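Local coordinates for fusolin (Unidentified entomopoxvirus, PDB 4OW5), which enhances the virulence of insect poxviruses, crystallises in vivo into viral spindles, and probably acts on chitin through a lytic polysaccharide monooxygenase-like domain, at the interface of chains A and B. Coordinates in Å, arbitrary orientation; residue numbers count along the deposited sequence, not the author numbering. Chains: chain A/B, Fusolin.

Contact 1: the interface of chains A and B. Residues chain A 133-135, 199; chain B 352-353, 357-358.
B:Arg357 reaches across to chain A and lays its guanidinium against A:Pro133 and A:Thr199. One face of the flat group takes the proline ring: A:Pro133 CB stands 4.0 Å above the guanidinium plane, offset toward the rim on the NH1 side. A:Thr199 comes to meet the arginine from the opposite direction with both branches. Its methyl CG2 lies 3.8 Å from B:Arg357 CZ, while its hydroxyl OG1 is 3.5 Å from B:Arg357 NE, too loose to count as a bond. The arginine chain leaves its backbone with CG between N and the carbonyl carbon (chi1 76°) and then runs extended to NE, which carries the head group out to the strands of chain A.

Beside this packing, the backbones join in a short antiparallel bridge between A:Ile134, in strand 131-140, and B:Thr353, just past helix 338-352. The hydrogen bond here runs from A:Glu135 N to B:His352 O at 2.9 Å, nearly straight and almost in line with the carbonyl. Next to it the branch methyls of A:Ile134 and B:Thr353 meet obliquely, CG2 to CG2 at 3.8 Å. Bridge and arginine packing together tie the segment after the last helix of one fusolin chain to strands of the other, probably as part of a two-fold dimer.

A:Glu135 extends toward B:His352, its CG opposite the backbone N (chi1 -172°). The side chains cross at a slant, with the carboxylate and imidazole planes nearly parallel (12°) but stepped, and no hydrogen bond forms between them. A negative carboxylate might still favour a protonated imidazole. The approach is made by one carboxylate oxygen, A:Glu135 OE1, which stops 3.4 Å from B:His352 ND1, well out of the ring plane.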
# COMPACT_ATOMS: atom_id res chain seq x y z
N PRO A 133 -14.21 -11.04 7.62
CA PRO A 133 -15.14 -10.63 8.68
C PRO A 133 -14.45 -9.86 9.78
O PRO A 133 -13.39 -10.26 10.23
CB PRO A 133 -15.66 -11.96 9.22
CG PRO A 133 -14.57 -12.91 8.97
CD PRO A 133 -13.93 -12.49 7.67
N ILE A 134 -15.03 -8.74 10.19
CA ILE A 134 -14.54 -8.02 11.35
C ILE A 134 -15.71 -7.90 12.31
O ILE A 134 -16.82 -7.58 11.90
CB ILE A 134 -13.86 -6.66 11.06
CG1 ILE A 134 -14.82 -5.50 10.84
CG2 ILE A 134 -12.85 -6.80 9.94
CD1 ILE A 134 -14.11 -4.13 10.70
N GLU A 135 -15.44 -8.10 13.59
CA GLU A 135 -16.48 -7.90 14.57
C GLU A 135 -16.41 -6.44 15.05
O GLU A 135 -15.58 -6.09 15.87
CB GLU A 135 -16.40 -8.89 15.71
CG GLU A 135 -17.61 -8.78 16.62
CD GLU A 135 -17.48 -9.59 17.90
OE1 GLU A 135 -16.53 -9.34 18.67
OE2 GLU A 135 -18.41 -10.38 18.18
N THR A 199 -20.73 -8.73 13.36
CA THR A 199 -19.76 -9.15 12.36
C THR A 199 -20.28 -8.75 11.01
O THR A 199 -21.42 -9.07 10.65
CB THR A 199 -19.46 -10.65 12.43
OG1 THR A 199 -18.89 -10.92 13.70
CG2 THR A 199 -18.47 -11.10 11.36
N HIS B 352 -10.49 -10.49 16.89
CA HIS B 352 -11.84 -10.10 16.44
C HIS B 352 -11.93 -9.78 14.96
O HIS B 352 -12.90 -9.17 14.52
CB HIS B 352 -12.36 -8.95 17.31
CG HIS B 352 -12.38 -9.34 18.75
ND1 HIS B 352 -13.32 -10.24 19.23
CD2 HIS B 352 -11.47 -9.10 19.73
CE1 HIS B 352 -13.01 -10.43 20.51
NE2 HIS B 352 -11.90 -9.78 20.84
N THR B 353 -11.00 -10.33 14.17
CA THR B 353 -11.04 -10.29 12.71
C THR B 353 -10.69 -11.69 12.22
O THR B 353 -10.00 -12.44 12.90
CB THR B 353 -10.12 -9.23 12.08
OG1 THR B 353 -8.75 -9.60 12.23
CG2 THR B 353 -10.37 -7.84 12.60
N ARG B 357 -11.97 -15.90 14.58
CA ARG B 357 -12.16 -14.92 15.64
C ARG B 357 -12.97 -15.47 16.82
O ARG B 357 -13.70 -16.45 16.68
CB ARG B 357 -12.83 -13.66 15.06
CG ARG B 357 -14.28 -13.79 14.79
CD ARG B 357 -14.79 -12.78 13.75
NE ARG B 357 -16.15 -13.13 13.40
CZ ARG B 357 -16.51 -14.15 12.62
NH1 ARG B 357 -15.59 -14.87 11.99
NH2 ARG B 357 -17.79 -14.44 12.43
N ASP B 358 -12.81 -14.82 17.98
CA ASP B 358 -13.56 -15.17 19.18
C ASP B 358 -14.96 -14.68 18.97
O ASP B 358 -15.14 -13.49 18.77
CB ASP B 358 -12.94 -14.54 20.43
CG ASP B 358 -13.80 -14.75 21.68
OD1 ASP B 358 -14.22 -15.91 21.93
OD2 ASP B 358 -14.10 -13.75 22.37

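Contact 2: the interface of chains A and B. Residues chain A 5-8, 13, 120; chain B 345, 349.
B:Tyr345 pushes its ring from helix 338-352 of one chain into a notch of the other, between the segment A:Thr5 to A:Ile8 and A:Thr120 at the start of strand 120-123.

Two hydrogen bonds grip the phenol oxygen. The backbone A:Ile8 N donates to B:Tyr345 OH at 2.8 Å, with an angle of 169° at the hydrogen. The hydroxyl A:Thr120 OG1 lies 2.7 Å from B:Tyr345 OH, at the edge of the tyrosine ring and in its plane; which of the two hydroxyls donates is not settled. A cis peptide precedes A:Pro7, in the loop after strand 2-6, and may set the direction of the A:Ile8 amide.

Apolar contacts flank the ring and the helix beside it. B:Tyr345 CE1 meets the edge of the A:Phe6 ring in its plane, 3.7 Å from A:Phe6 CD1. Farther along the phenylalanine, A:Phe6 CE1 touches B:Ile349 CG1 at 3.7 Å, the two side chains crossing at about a right angle. The methyl A:Thr120 CG2, set opposite the backbone N while OG1 turns to the phenol, passes alongside B:Ile349 and lies 3.9 Å from B:Ile349 CD1. A:Ile8 CG2 adds a contact 4.0 Å from B:Tyr345 CZ.

The site thus docks the C-terminal helix of one fusolin molecule on the chitin-binding domain of its partner, and may help hold a pair of molecules that could serve as a unit of the spindle crystal.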
# COMPACT_ATOMS: atom_id res chain seq x y z
N THR A 5 -15.17 1.81 18.59
CA THR A 5 -13.95 1.40 19.30
C THR A 5 -13.22 0.36 18.49
O THR A 5 -12.01 0.25 18.63
CB THR A 5 -14.18 0.97 20.71
OG1 THR A 5 -15.28 0.06 20.74
CG2 THR A 5 -14.39 2.15 21.63
N PHE A 6 -13.90 -0.40 17.66
CA PHE A 6 -13.19 -1.36 16.79
C PHE A 6 -13.89 -1.49 15.46
O PHE A 6 -15.02 -1.96 15.46
CB PHE A 6 -13.02 -2.76 17.41
CG PHE A 6 -12.09 -3.57 16.55
CD1 PHE A 6 -10.75 -3.22 16.45
CD2 PHE A 6 -12.57 -4.57 15.71
CE1 PHE A 6 -9.92 -3.83 15.52
CE2 PHE A 6 -11.71 -5.25 14.84
CZ PHE A 6 -10.38 -4.88 14.77
N PRO A 7 -13.26 -1.12 14.31
CA PRO A 7 -11.94 -0.44 14.18
C PRO A 7 -12.06 0.96 14.78
O PRO A 7 -13.07 1.61 14.55
CB PRO A 7 -11.68 -0.39 12.67
CG PRO A 7 -12.81 -1.05 12.00
CD PRO A 7 -13.92 -1.25 13.01
N ILE A 8 -11.07 1.40 15.53
CA ILE A 8 -11.14 2.68 16.27
C ILE A 8 -11.51 3.84 15.34
O ILE A 8 -10.94 3.96 14.25
CB ILE A 8 -9.86 2.95 17.08
CG1 ILE A 8 -10.09 4.10 18.08
CG2 ILE A 8 -8.62 3.19 16.22
CD1 ILE A 8 -8.94 4.29 19.13
N ARG A 13 -9.39 7.89 18.08
CA ARG A 13 -7.93 7.70 18.15
C ARG A 13 -7.23 9.01 18.52
O ARG A 13 -6.32 9.01 19.36
CB ARG A 13 -7.37 7.17 16.83
CG ARG A 13 -5.87 6.96 16.84
CD ARG A 13 -5.34 6.49 15.50
NE ARG A 13 -5.50 5.05 15.36
CZ ARG A 13 -4.58 4.13 15.63
NH1 ARG A 13 -3.39 4.48 16.11
NH2 ARG A 13 -4.84 2.84 15.43
N THR A 120 -6.19 1.24 11.31
CA THR A 120 -6.19 -0.05 11.94
C THR A 120 -5.62 -1.00 10.88
O THR A 120 -6.16 -1.04 9.77
CB THR A 120 -7.60 -0.47 12.37
OG1 THR A 120 -8.02 0.36 13.46
CG2 THR A 120 -7.68 -1.98 12.73
N TYR B 345 -4.35 -3.30 21.47
CA TYR B 345 -5.12 -3.10 20.22
C TYR B 345 -4.67 -4.12 19.17
O TYR B 345 -5.51 -4.69 18.51
CB TYR B 345 -4.97 -1.69 19.68
CG TYR B 345 -6.01 -1.34 18.65
CD1 TYR B 345 -7.35 -1.20 19.01
CD2 TYR B 345 -5.67 -1.17 17.31
CE1 TYR B 345 -8.32 -0.93 18.06
CE2 TYR B 345 -6.65 -0.88 16.35
CZ TYR B 345 -7.97 -0.75 16.73
OH TYR B 345 -8.96 -0.40 15.83
N ILE B 349 -7.24 -6.91 17.29
CA ILE B 349 -7.36 -7.15 15.84
C ILE B 349 -7.28 -8.64 15.54
O ILE B 349 -8.14 -9.18 14.85
CB ILE B 349 -6.27 -6.39 15.06
CG1 ILE B 349 -6.42 -4.86 15.16
CG2 ILE B 349 -6.25 -6.82 13.59
CD1 ILE B 349 -5.14 -4.12 14.79

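Contact 1 and contact 2 lie about 12 Å apart, measured between the centres of their C-alpha atoms, and both involve helix 338-352 of chain B. Residues within the helix meet strands 2-6 and 120-123 in contact 2; in contact 1 its last residue and the loop beyond meet strand 131-140, and that loop reaches strand 194-203. Because the interface is two-fold, each chain lends its C-terminal segment to its partner in the same way. This reciprocal pairing suggests a dimer that may be a unit of the spindle crystal, though the structure alone does not show that it forms outside the crystal.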